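Local coordinates for protein glycosyl hydrolase (Rhizobium leguminosarum bv. trifolii, PDB 5NDX) that probably hydrolyses O-glycosidic bonds as a family 39 glycosidase, a bacterial counterpart of human alpha-L-iduronidase, at residues T144-S149 and G183-L188; I214-I219 and P260-E265; R6-A11 and R427-G432. The protein carries 2 engineered substitutions. One frame throughout, in Å; residues are numbered along the deposited sequence.

Contact 1: residues T144-S149 and G183-L188. Engineered in segment 144-149: Gln146 (natural residue Glu). With 8U8 ((2~{R},3~{S},4~{S},5~{R},6~{S})-6-(4-methyl-2-oxidanylidene-chromen-7-yl)oxy-3,4,5-tris(oxidanyl)oxane-2-carboxylic acid), chain M.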
loop_
_atom_site.group_PDB
_atom_site.type_symbol
_atom_site.label_atom_id
_atom_site.label_comp_id
_atom_site.label_asym_id
_atom_site.label_seq_id
_atom_site.Cartn_x
_atom_site.Cartn_y
_atom_site.Cartn_z
ATOM N N THR A 144 -6.029 -18.731 7.564
ATOM C CA THR A 144 -4.886 -19.152 6.797
ATOM C C THR A 144 -5.292 -19.031 5.379
ATOM O O THR A 144 -6.437 -19.341 4.980
ATOM C CB THR A 144 -4.476 -20.650 7.135
ATOM O OG1 THR A 144 -3.080 -20.882 6.907
ATOM C CG2 THR A 144 -5.319 -21.669 6.353
ATOM N N ASN A 145 -4.300 -18.635 4.620
ATOM C CA ASN A 145 -4.483 -18.221 3.256
ATOM C C ASN A 145 -5.005 -19.392 2.400
ATOM O O ASN A 145 -4.829 -20.598 2.742
ATOM C CB ASN A 145 -3.158 -17.692 2.705
ATOM C CG ASN A 145 -3.305 -17.087 1.325
ATOM O OD1 ASN A 145 -4.122 -16.163 1.114
ATOM N ND2 ASN A 145 -2.552 -17.645 0.353
ATOM N N GLN A 146 -5.677 -19.000 1.315
ATOM C CA GLN A 146 -6.353 -19.904 0.441
ATOM C C GLN A 146 -7.049 -20.901 1.360
ATOM O O GLN A 146 -7.988 -20.531 2.079
ATOM C CB GLN A 146 -5.379 -20.548 -0.566
ATOM C CG GLN A 146 -5.261 -19.805 -1.893
ATOM C CD GLN A 146 -3.953 -19.031 -2.082
ATOM O OE1 GLN A 146 -2.859 -19.585 -1.936
ATOM N NE2 GLN A 146 -4.066 -17.758 -2.441
ATOM N N ALA A 147 -6.480 -22.094 1.446
ATOM C CA ALA A 147 -7.202 -23.292 1.809
ATOM C C ALA A 147 -7.997 -23.965 0.642
ATOM O O ALA A 147 -8.354 -25.143 0.733
ATOM C CB ALA A 147 -8.053 -23.112 3.061
ATOM N N ASP A 148 -8.235 -23.242 -0.449
ATOM C CA ASP A 148 -8.792 -23.816 -1.683
ATOM C C ASP A 148 -7.711 -23.754 -2.786
ATOM O O ASP A 148 -7.929 -23.180 -3.847
ATOM C CB ASP A 148 -10.095 -23.091 -2.060
ATOM C CG ASP A 148 -9.866 -21.717 -2.482
ATOM O OD1 ASP A 148 -8.884 -21.104 -2.074
ATOM O OD2 ASP A 148 -10.674 -21.214 -3.196
ATOM N N SER A 149 -6.541 -24.334 -2.481
ATOM C CA SER A 149 -5.426 -24.541 -3.429
ATOM C C SER A 149 -4.533 -25.729 -2.962
ATOM O O SER A 149 -4.740 -26.862 -3.406
ATOM C CB SER A 149 -4.633 -23.243 -3.620
ATOM O OG SER A 149 -5.402 -22.295 -4.343
ATOM N N GLY A 183 -10.387 -15.983 3.158
ATOM C CA GLY A 183 -9.253 -15.654 2.279
ATOM C C GLY A 183 -9.034 -16.644 1.130
ATOM O O GLY A 183 -7.895 -17.042 0.840
ATOM N N THR A 184 -10.131 -17.039 0.493
ATOM C CA THR A 184 -10.111 -18.014 -0.588
ATOM C C THR A 184 -9.743 -17.384 -1.936
ATOM O O THR A 184 -10.058 -16.208 -2.195
ATOM C CB THR A 184 -11.469 -18.753 -0.694
ATOM O OG1 THR A 184 -12.552 -17.842 -0.457
ATOM C CG2 THR A 184 -11.526 -19.886 0.340
ATOM N N ALA A 185 -9.093 -18.183 -2.784
ATOM C CA ALA A 185 -8.575 -17.705 -4.063
ATOM C C ALA A 185 -9.569 -17.833 -5.225
ATOM O O ALA A 185 -9.476 -17.087 -6.188
ATOM C CB ALA A 185 -7.295 -18.442 -4.422
ATOM N N ARG A 186 -10.478 -18.790 -5.146
ATOM C CA ARG A 186 -11.410 -19.034 -6.221
ATOM C C ARG A 186 -12.828 -18.712 -5.836
ATOM O O ARG A 186 -13.304 -19.084 -4.755
ATOM C CB ARG A 186 -11.282 -20.490 -6.686
ATOM C CG ARG A 186 -9.952 -20.702 -7.412
ATOM C CD ARG A 186 -9.673 -22.166 -7.709
ATOM N NE ARG A 186 -9.697 -22.905 -6.457
ATOM C CZ ARG A 186 -9.767 -24.231 -6.341
ATOM N NH1 ARG A 186 -9.784 -25.021 -7.418
ATOM N NH2 ARG A 186 -9.800 -24.775 -5.122
ATOM N N THR A 187 -13.509 -18.027 -6.743
ATOM C CA THR A 187 -14.825 -17.493 -6.497
ATOM C C THR A 187 -15.806 -18.632 -6.140
ATOM O O THR A 187 -15.956 -19.608 -6.897
ATOM C CB THR A 187 -15.270 -16.724 -7.719
ATOM O OG1 THR A 187 -14.244 -15.780 -8.068
ATOM C CG2 THR A 187 -16.584 -16.002 -7.478
ATOM N N LEU A 188 -16.405 -18.526 -4.960
ATOM C CA LEU A 188 -17.389 -19.480 -4.488
ATOM C C LEU A 188 -16.856 -20.913 -4.434
ATOM O O LEU A 188 -17.596 -21.861 -4.650
ATOM C CB LEU A 188 -18.680 -19.393 -5.320
ATOM C CG LEU A 188 -19.462 -18.076 -5.218
ATOM C CD1 LEU A 188 -20.753 -18.126 -6.030
ATOM C CD2 LEU A 188 -19.782 -17.720 -3.777
HETATM C C15 8U8 M . -2.245 -22.307 -6.864
HETATM C C13 8U8 M . -3.294 -21.364 -6.947
HETATM C C14 8U8 M . -4.522 -21.775 -7.470
HETATM C C16 8U8 M . -5.597 -20.884 -7.534
HETATM O O9 8U8 M . -6.636 -21.308 -8.037
HETATM O O8 8U8 M . -5.471 -19.578 -7.101
HETATM C C11 8U8 M . -4.318 -19.173 -6.476
HETATM C C10 8U8 M . -4.266 -17.889 -5.923
HETATM C C12 8U8 M . -3.209 -20.059 -6.404
HETATM C C7 8U8 M . -2.059 -19.609 -5.725
HETATM C C8 8U8 M . -2.014 -18.326 -5.169
HETATM C C9 8U8 M . -3.108 -17.450 -5.272
HETATM O O2 8U8 M . -3.122 -16.189 -4.709
HETATM C C5 8U8 M . -1.911 -15.380 -4.442
HETATM O O1 8U8 M . -1.086 -15.385 -5.617
HETATM C C1 8U8 M . 0.224 -14.985 -5.494
HETATM C C6 8U8 M . 0.425 -14.248 -6.692
HETATM O O7 8U8 M . 1.577 -14.195 -7.105
HETATM O O6 8U8 M . -0.562 -13.719 -7.173
HETATM C C2 8U8 M . 0.554 -13.991 -4.339
HETATM O O5 8U8 M . 0.113 -12.671 -4.720
HETATM C C3 8U8 M . -0.034 -14.439 -2.930
HETATM O O4 8U8 M . 1.004 -14.771 -2.073
HETATM C C4 8U8 M . -1.033 -15.631 -3.072
HETATM O O3 8U8 M . -1.786 -15.758 -1.798
#
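Two loops at the C-terminal end of the parallel beta/alpha barrel, the end where TIM-barrel glycosidases hold their substrates, meet here around one 8U8 molecule. Residues 144-149 follow strand 140-142 without regular structure, while 183-188 hold the last two residues of strand 179-184 and the loop that follows. The backbones come nearest at Gln146 and Thr184, with CA atoms 4.3 Å apart.

Asp148 does most of the joining. Its CG sits between its own backbone N and carbonyl carbon (chi1 69°), which turns the carboxylate onto the opposite loop, where its two oxygens take two successive amides on their syn lone pairs. Ala185 N gives Asp148 OD1 a nearly straight bond of 3.0 Å (174°), and Arg186 N reaches Asp148 OD2 at 3.1 Å. Ser189 OG also binds OD2, so the carboxylate is gripped by three hydrogen-bond donors, with Arg186 NE in a long salt bridge to OD2. Thr184 crosses Asp148 at about a right angle, its CG2 against the carboxylate. Arg186, bent at chi3, brings NH2 round to Asp148 O in a weak bond, with Asp148 CB at the guanidinium edge. Arg186 CD meets the coumarin carbonyl O9 of 8U8 at 3.2 Å.

The ligand is held from both loops. Ala185 CB packs on coumarin C10 at 3.4 Å and also on CG of Gln146. Gln146 is an engineered residue, glutamate in the natural protein, at the predicted proton-donor position. Bent at chi2, it puts NE2 2.9 Å from the glycosidic oxygen O2 of 8U8. The same NE2 donates to the sugar hydroxyl O3, which Asn145 ND2 also reaches at 3.0 Å, while Arg57 holds Asn145 OD1.

Contact 2: residues I214-I219 and P260-E265. With 8U8 ((2~{R},3~{S},4~{S},5~{R},6~{S})-6-(4-methyl-2-oxidanylidene-chromen-7-yl)oxy-3,4,5-tris(oxidanyl)oxane-2-carboxylic acid), chain M; 8U8 ((2~{R},3~{S},4~{S},5~{R},6~{S})-6-(4-methyl-2-oxidanylidene-chromen-7-yl)oxy-3,4,5-tris(oxidanyl)oxane-2-carboxylic acid), chain N.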
loop_
_atom_site.group_PDB
_atom_site.type_symbol
_atom_site.label_atom_id
_atom_site.label_comp_id
_atom_site.label_asym_id
_atom_site.label_seq_id
_atom_site.Cartn_x
_atom_site.Cartn_y
_atom_site.Cartn_z
ATOM N N ILE A 214 -17.903 -14.447 13.027
ATOM C CA ILE A 214 -17.159 -13.959 11.871
ATOM C C ILE A 214 -17.445 -12.467 11.758
ATOM O O ILE A 214 -18.601 -12.043 11.706
ATOM C CB ILE A 214 -17.471 -14.757 10.583
ATOM C CG1 ILE A 214 -16.605 -14.245 9.416
ATOM C CG2 ILE A 214 -18.944 -14.683 10.219
ATOM C CD1 ILE A 214 -16.541 -15.194 8.221
ATOM N N ASP A 215 -16.381 -11.671 11.786
ATOM C CA ASP A 215 -16.500 -10.222 11.789
ATOM C C ASP A 215 -16.375 -9.635 10.394
ATOM O O ASP A 215 -16.758 -8.513 10.200
ATOM C CB ASP A 215 -15.451 -9.641 12.697
ATOM C CG ASP A 215 -15.642 -10.088 14.157
ATOM O OD1 ASP A 215 -16.746 -9.895 14.661
ATOM O OD2 ASP A 215 -14.726 -10.656 14.773
ATOM N N TYR A 216 -15.848 -10.393 9.437
ATOM C CA TYR A 216 -15.741 -9.913 8.033
ATOM C C TYR A 216 -15.540 -11.109 7.125
ATOM O O TYR A 216 -15.027 -12.146 7.548
ATOM C CB TYR A 216 -14.615 -8.840 7.878
ATOM C CG TYR A 216 -13.248 -9.409 8.117
ATOM C CD1 TYR A 216 -12.563 -10.042 7.101
ATOM C CD2 TYR A 216 -12.668 -9.399 9.387
ATOM C CE1 TYR A 216 -11.303 -10.618 7.314
ATOM C CE2 TYR A 216 -11.432 -9.976 9.616
ATOM C CZ TYR A 216 -10.737 -10.575 8.562
ATOM O OH TYR A 216 -9.502 -11.186 8.743
ATOM N N ILE A 217 -15.907 -10.941 5.862
ATOM C CA ILE A 217 -15.724 -11.948 4.861
ATOM C C ILE A 217 -14.616 -11.530 3.894
ATOM O O ILE A 217 -14.697 -10.469 3.283
ATOM C CB ILE A 217 -17.054 -12.181 4.122
ATOM C CG1 ILE A 217 -18.095 -12.733 5.115
ATOM C CG2 ILE A 217 -16.860 -13.179 2.997
ATOM C CD1 ILE A 217 -19.513 -12.559 4.651
ATOM N N SER A 218 -13.601 -12.380 3.733
ATOM C CA SER A 218 -12.491 -12.064 2.866
ATOM C C SER A 218 -12.322 -13.069 1.741
ATOM O O SER A 218 -12.409 -14.287 1.962
ATOM C CB SER A 218 -11.186 -11.933 3.651
ATOM O OG SER A 218 -10.875 -13.125 4.290
ATOM N N ILE A 219 -12.053 -12.538 0.554
ATOM C CA ILE A 219 -11.697 -13.302 -0.630
ATOM C C ILE A 219 -10.547 -12.619 -1.372
ATOM O O ILE A 219 -10.278 -11.446 -1.089
ATOM C CB ILE A 219 -12.902 -13.395 -1.588
ATOM C CG1 ILE A 219 -13.421 -12.027 -1.982
ATOM C CG2 ILE A 219 -14.034 -14.181 -0.933
ATOM C CD1 ILE A 219 -14.569 -12.107 -2.974
ATOM N N PRO A 260 -18.766 -6.713 6.774
ATOM C CA PRO A 260 -17.670 -6.127 6.013
ATOM C C PRO A 260 -17.080 -7.129 5.012
ATOM O O PRO A 260 -16.878 -8.298 5.345
ATOM C CB PRO A 260 -16.670 -5.692 7.101
ATOM C CG PRO A 260 -17.530 -5.428 8.336
ATOM C CD PRO A 260 -18.680 -6.418 8.228
ATOM N N ILE A 261 -16.913 -6.680 3.781
ATOM C CA ILE A 261 -16.325 -7.494 2.686
ATOM C C ILE A 261 -14.923 -6.991 2.419
ATOM O O ILE A 261 -14.705 -5.763 2.299
ATOM C CB ILE A 261 -17.130 -7.357 1.381
ATOM C CG1 ILE A 261 -18.602 -7.720 1.616
ATOM C CG2 ILE A 261 -16.564 -8.258 0.284
ATOM C CD1 ILE A 261 -18.828 -9.142 2.121
ATOM N N VAL A 262 -13.982 -7.925 2.313
ATOM C CA VAL A 262 -12.574 -7.600 2.151
ATOM C C VAL A 262 -12.029 -8.378 0.952
ATOM O O VAL A 262 -12.283 -9.582 0.841
ATOM C CB VAL A 262 -11.839 -7.983 3.428
ATOM C CG1 VAL A 262 -10.325 -7.913 3.242
ATOM C CG2 VAL A 262 -12.323 -7.083 4.568
ATOM N N ASN A 263 -11.381 -7.690 0.019
ATOM C CA ASN A 263 -10.535 -8.334 -0.982
ATOM C C ASN A 263 -9.106 -8.218 -0.446
ATOM O O ASN A 263 -8.504 -7.173 -0.524
ATOM C CB ASN A 263 -10.686 -7.693 -2.329
ATOM C CG ASN A 263 -9.938 -8.413 -3.435
ATOM O OD1 ASN A 263 -9.001 -9.188 -3.206
ATOM N ND2 ASN A 263 -10.314 -8.098 -4.655
ATOM N N ASP A 264 -8.571 -9.322 0.053
ATOM C CA ASP A 264 -7.305 -9.329 0.770
ATOM C C ASP A 264 -6.078 -9.486 -0.142
ATOM O O ASP A 264 -4.935 -9.503 0.349
ATOM C CB ASP A 264 -7.345 -10.395 1.928
ATOM C CG ASP A 264 -7.575 -11.823 1.436
ATOM O OD1 ASP A 264 -7.632 -12.068 0.180
ATOM O OD2 ASP A 264 -7.664 -12.743 2.288
ATOM N N GLU A 265 -6.305 -9.631 -1.447
ATOM C CA GLU A 265 -5.219 -9.713 -2.420
ATOM C C GLU A 265 -5.707 -9.277 -3.774
ATOM O O GLU A 265 -6.075 -10.111 -4.618
ATOM C CB GLU A 265 -4.700 -11.150 -2.567
ATOM C CG GLU A 265 -3.569 -11.508 -1.677
ATOM C CD GLU A 265 -3.059 -12.908 -1.954
ATOM O OE1 GLU A 265 -2.715 -13.205 -3.125
ATOM O OE2 GLU A 265 -2.962 -13.687 -0.992
HETATM C C15 8U8 M . -2.245 -22.307 -6.864
HETATM C C13 8U8 M . -3.294 -21.364 -6.947
HETATM C C14 8U8 M . -4.522 -21.775 -7.470
HETATM C C16 8U8 M . -5.597 -20.884 -7.534
HETATM O O9 8U8 M . -6.636 -21.308 -8.037
HETATM O O8 8U8 M . -5.471 -19.578 -7.101
HETATM C C11 8U8 M . -4.318 -19.173 -6.476
HETATM C C10 8U8 M . -4.266 -17.889 -5.923
HETATM C C12 8U8 M . -3.209 -20.059 -6.404
HETATM C C7 8U8 M . -2.059 -19.609 -5.725
HETATM C C8 8U8 M . -2.014 -18.326 -5.169
HETATM C C9 8U8 M . -3.108 -17.450 -5.272
HETATM O O2 8U8 M . -3.122 -16.189 -4.709
HETATM C C5 8U8 M . -1.911 -15.380 -4.442
HETATM O O1 8U8 M . -1.086 -15.385 -5.617
HETATM C C1 8U8 M . 0.224 -14.985 -5.494
HETATM C C6 8U8 M . 0.425 -14.248 -6.692
HETATM O O7 8U8 M . 1.577 -14.195 -7.105
HETATM O O6 8U8 M . -0.562 -13.719 -7.173
HETATM C C2 8U8 M . 0.554 -13.991 -4.339
HETATM O O5 8U8 M . 0.113 -12.671 -4.720
HETATM C C3 8U8 M . -0.034 -14.439 -2.930
HETATM O O4 8U8 M . 1.004 -14.771 -2.073
HETATM C C4 8U8 M . -1.033 -15.631 -3.072
HETATM O O3 8U8 M . -1.786 -15.758 -1.798
HETATM C C15 8U8 N . -9.783 -6.913 7.495
HETATM C C13 8U8 N . -10.622 -5.838 7.800
HETATM C C14 8U8 N . -11.925 -6.070 8.222
HETATM C C16 8U8 N . -12.734 -5.008 8.600
HETATM O O9 8U8 N . -13.896 -5.225 8.916
HETATM O O8 8U8 N . -12.287 -3.728 8.488
HETATM C C11 8U8 N . -11.010 -3.486 8.129
HETATM C C10 8U8 N . -10.629 -2.167 8.147
HETATM C C12 8U8 N . -10.156 -4.520 7.771
HETATM C C7 8U8 N . -8.847 -4.180 7.427
HETATM C C8 8U8 N . -8.460 -2.845 7.435
HETATM C C9 8U8 N . -9.339 -1.824 7.804
HETATM O O2 8U8 N . -8.899 -0.524 7.812
HETATM C C5 8U8 N . -9.618 0.456 8.606
HETATM O O1 8U8 N . -10.625 0.892 7.676
HETATM C C1 8U8 N . -11.477 1.996 8.059
HETATM C C6 8U8 N . -12.376 1.631 9.293
HETATM O O7 8U8 N . -12.645 0.433 9.512
HETATM O O6 8U8 N . -12.718 2.569 10.029
HETATM C C2 8U8 N . -10.546 3.170 8.346
HETATM O O5 8U8 N . -11.280 4.378 8.718
HETATM C C3 8U8 N . -9.534 2.786 9.451
HETATM O O4 8U8 N . -8.651 3.864 9.613
HETATM C C4 8U8 N . -8.717 1.571 9.007
HETATM O O3 8U8 N . -7.843 1.118 10.044
#
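Neighbouring strands of the eight-stranded parallel beta/alpha barrel make this contact, and its two ends serve two different 8U8 molecules. Strands 216-219 and 261-263 run 4.7 Å apart with 24° between their directions. Four backbone bonds form the parallel ladder: Ile217 N to Pro260 O, Val262 N to Ile217 O at 2.8 Å, Ile219 N to Val262 O, and Asp264 N to Ile219 O.

Ile217, Ile219, Ile261 and Asn263 face the helices; CD1 of Ile261 rests on CB of Ile217 at 4.0 Å, and Phe192 and Val245 close over Ile219. On the other face, inside the barrel, Val262 lies beside Ser218, whose OG is taken by Glu142.

At the N-terminal end Tyr216, with CG between its backbone N and carbonyl carbon (chi1 66°), offers one ring face to the second 8U8, chain N. Ligand methyl C15 stands 3.9 Å above the centre of the Tyr216 ring, a CH-pi contact. Val262 CG2 touches the same ring and meets ligand C14 at 3.8 Å, while Pro260 CB lies against O9.

Beyond the ladder, Asn263 OD1 accepts Glu265 N on a lone pair, an Asx turn, and Asn263 ND2 bonds Glu221 O. The Glu265 side chain, extended beyond CG, receives hydroxyl O3 of the first 8U8, chain M, on OE2 at 2.5 Å. Arg57 and Lys222 form salt bridges with its two oxygens, and these positive charges would probably keep Glu265 ionised, consistent with the strand-7 nucleophile of clan GH-A retaining glycosidases, to which family 39 belongs.

Contact 3: residues R6-A11 and R427-G432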
loop_
_atom_site.group_PDB
_atom_site.type_symbol
_atom_site.label_atom_id
_atom_site.label_comp_id
_atom_site.label_asym_id
_atom_site.label_seq_id
_atom_site.Cartn_x
_atom_site.Cartn_y
_atom_site.Cartn_z
ATOM N N ARG A 6 -14.596 19.527 -19.475
ATOM C CA ARG A 6 -14.639 20.548 -18.409
ATOM C C ARG A 6 -15.167 19.823 -17.185
ATOM O O ARG A 6 -16.220 19.188 -17.253
ATOM C CB ARG A 6 -15.486 21.818 -18.771
ATOM C CG ARG A 6 -15.007 22.618 -20.013
ATOM C CD ARG A 6 -15.820 23.896 -20.473
ATOM N NE ARG A 6 -15.946 24.852 -19.350
ATOM C CZ ARG A 6 -15.469 26.116 -19.256
ATOM N NH1 ARG A 6 -14.820 26.772 -20.247
ATOM N NH2 ARG A 6 -15.684 26.769 -18.114
ATOM N N ILE A 7 -14.393 19.817 -16.095
ATOM C CA ILE A 7 -14.806 19.178 -14.842
ATOM C C ILE A 7 -14.916 20.263 -13.762
ATOM O O ILE A 7 -13.964 21.012 -13.570
ATOM C CB ILE A 7 -13.797 18.123 -14.433
ATOM C CG1 ILE A 7 -13.656 17.055 -15.530
ATOM C CG2 ILE A 7 -14.217 17.406 -13.168
ATOM C CD1 ILE A 7 -12.651 15.972 -15.170
ATOM N N ASN A 8 -16.072 20.358 -13.103
ATOM C CA ASN A 8 -16.276 21.240 -11.984
ATOM C C ASN A 8 -16.485 20.394 -10.749
ATOM O O ASN A 8 -17.378 19.532 -10.696
ATOM C CB ASN A 8 -17.479 22.208 -12.134
ATOM C CG ASN A 8 -17.648 23.089 -10.858
ATOM O OD1 ASN A 8 -16.924 24.069 -10.633
ATOM N ND2 ASN A 8 -18.547 22.667 -9.967
ATOM N N VAL A 9 -15.660 20.659 -9.750
ATOM C CA VAL A 9 -15.757 20.025 -8.457
ATOM C C VAL A 9 -16.234 21.090 -7.473
ATOM O O VAL A 9 -15.577 22.135 -7.315
ATOM C CB VAL A 9 -14.405 19.508 -8.009
ATOM C CG1 VAL A 9 -14.456 18.974 -6.599
ATOM C CG2 VAL A 9 -13.921 18.382 -8.939
ATOM N N ASP A 10 -17.346 20.818 -6.808
ATOM C CA ASP A 10 -17.869 21.780 -5.848
ATOM C C ASP A 10 -17.566 21.374 -4.425
ATOM O O ASP A 10 -18.205 20.513 -3.858
ATOM C CB ASP A 10 -19.364 22.011 -6.074
ATOM C CG ASP A 10 -19.942 23.128 -5.150
ATOM O OD1 ASP A 10 -19.267 23.707 -4.251
ATOM O OD2 ASP A 10 -21.116 23.404 -5.389
ATOM N N ALA A 11 -16.566 22.018 -3.863
ATOM C CA ALA A 11 -16.108 21.706 -2.508
ATOM C C ALA A 11 -17.125 22.049 -1.409
ATOM O O ALA A 11 -16.993 21.541 -0.282
ATOM C CB ALA A 11 -14.831 22.475 -2.211
ATOM N N ARG A 427 -10.086 20.714 -18.393
ATOM C CA ARG A 427 -10.125 21.998 -17.697
ATOM C C ARG A 427 -10.791 21.694 -16.372
ATOM O O ARG A 427 -11.959 21.310 -16.345
ATOM C CB ARG A 427 -10.910 23.057 -18.424
ATOM C CG ARG A 427 -10.961 24.413 -17.694
ATOM C CD ARG A 427 -11.923 25.405 -18.358
ATOM N NE ARG A 427 -11.977 26.608 -17.538
ATOM C CZ ARG A 427 -11.191 27.681 -17.668
ATOM N NH1 ARG A 427 -10.262 27.812 -18.613
ATOM N NH2 ARG A 427 -11.343 28.663 -16.808
ATOM N N LEU A 428 -10.029 21.828 -15.294
ATOM C CA LEU A 428 -10.516 21.486 -13.973
ATOM C C LEU A 428 -10.829 22.781 -13.246
ATOM O O LEU A 428 -9.967 23.636 -13.119
ATOM C CB LEU A 428 -9.462 20.712 -13.199
ATOM C CG LEU A 428 -9.794 20.368 -11.737
ATOM C CD1 LEU A 428 -10.953 19.395 -11.702
ATOM C CD2 LEU A 428 -8.581 19.725 -11.083
ATOM N N GLU A 429 -12.049 22.886 -12.761
ATOM C CA GLU A 429 -12.526 24.020 -11.977
ATOM C C GLU A 429 -12.912 23.512 -10.595
ATOM O O GLU A 429 -13.561 22.495 -10.469
ATOM C CB GLU A 429 -13.732 24.663 -12.678
ATOM C CG GLU A 429 -13.298 25.254 -14.020
ATOM C CD GLU A 429 -14.389 25.892 -14.871
ATOM O OE1 GLU A 429 -15.525 26.015 -14.388
ATOM O OE2 GLU A 429 -14.100 26.297 -16.028
ATOM N N VAL A 430 -12.487 24.204 -9.563
ATOM C CA VAL A 430 -12.902 23.855 -8.219
ATOM C C VAL A 430 -13.592 25.119 -7.666
ATOM O O VAL A 430 -12.985 26.177 -7.627
ATOM C CB VAL A 430 -11.742 23.471 -7.307
ATOM C CG1 VAL A 430 -12.263 23.115 -5.911
ATOM C CG2 VAL A 430 -10.963 22.297 -7.866
ATOM N N SER A 431 -14.835 24.977 -7.243
ATOM C CA SER A 431 -15.592 26.075 -6.659
ATOM C C SER A 431 -16.010 25.740 -5.238
ATOM O O SER A 431 -15.739 24.667 -4.724
ATOM C CB SER A 431 -16.834 26.356 -7.523
ATOM O OG SER A 431 -17.660 25.225 -7.538
ATOM N N GLY A 432 -16.663 26.697 -4.594
ATOM C CA GLY A 432 -17.198 26.506 -3.239
ATOM C C GLY A 432 -16.116 26.514 -2.196
ATOM O O GLY A 432 -16.301 25.950 -1.148
#
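Backbone bonds do the bulk of the work between strands 6-10 and 427-431, which run parallel, 4.7 Å apart and 18° from perfect alignment, pairing in register from Arg6 with Arg427 to Asp10 with Ser431. Ile7 and Val9 of the first strand each give and accept a bond; Ile7 N to Arg427 O is typical, at 2.9 Å and 171°. Ala11 N continues the ladder to Ser431 O, lying above that carbonyl's plane as the chain turns its corner.

The apolar side chains share one face of the sheet. Leu428 CD1 meets CG2 of Ile7 at 4.1 Å and also reaches CG2 of Val9, while Ile409 of strand 407-413 lies against Val9 and Val430.

Charged and polar groups occupy the other face. Glu429 OE2 binds both arginines: Arg6 NH2 at 2.7 Å, and Arg427 NE at 2.6 Å on its anti lone pair. The Arg6 guanidinium stands almost upright to the carboxylate (88°), with Arg427 CD over its centre at 3.7 Å. The two arginines lie side by side, and the shared carboxylate probably offsets their repulsion. Farther along, Ser431 OG makes a weak bond to Asn8 OD1.

Flanked by antiparallel strands 378-385 and 508-516, this is the one parallel pairing in a nine-stranded mixed beta-sheet, in which the N-terminal strand 4-10 joins strands from 378-526 of the chain.

In the fold
Contacts 1 and 2 belong to one barrel, their centres 12 Å apart, and they touch directly: strands 179-184 and 216-219 are neighbours, and Gly183 N lies 2.9 Å from Ser218 O, a probable hydrogen bond. Together they bring Gln146 and Glu265 to the same 8U8, one on each of two barrel loops, with their side chains about 4 Å apart at the nearest atoms. The second 8U8 sits at the other end of contact 2. Contact 3 is far from both, its centre about 43 Å from contact 1 and 35 Å from contact 2. The barrel strands all lie in the chain between the two strands of contact 3.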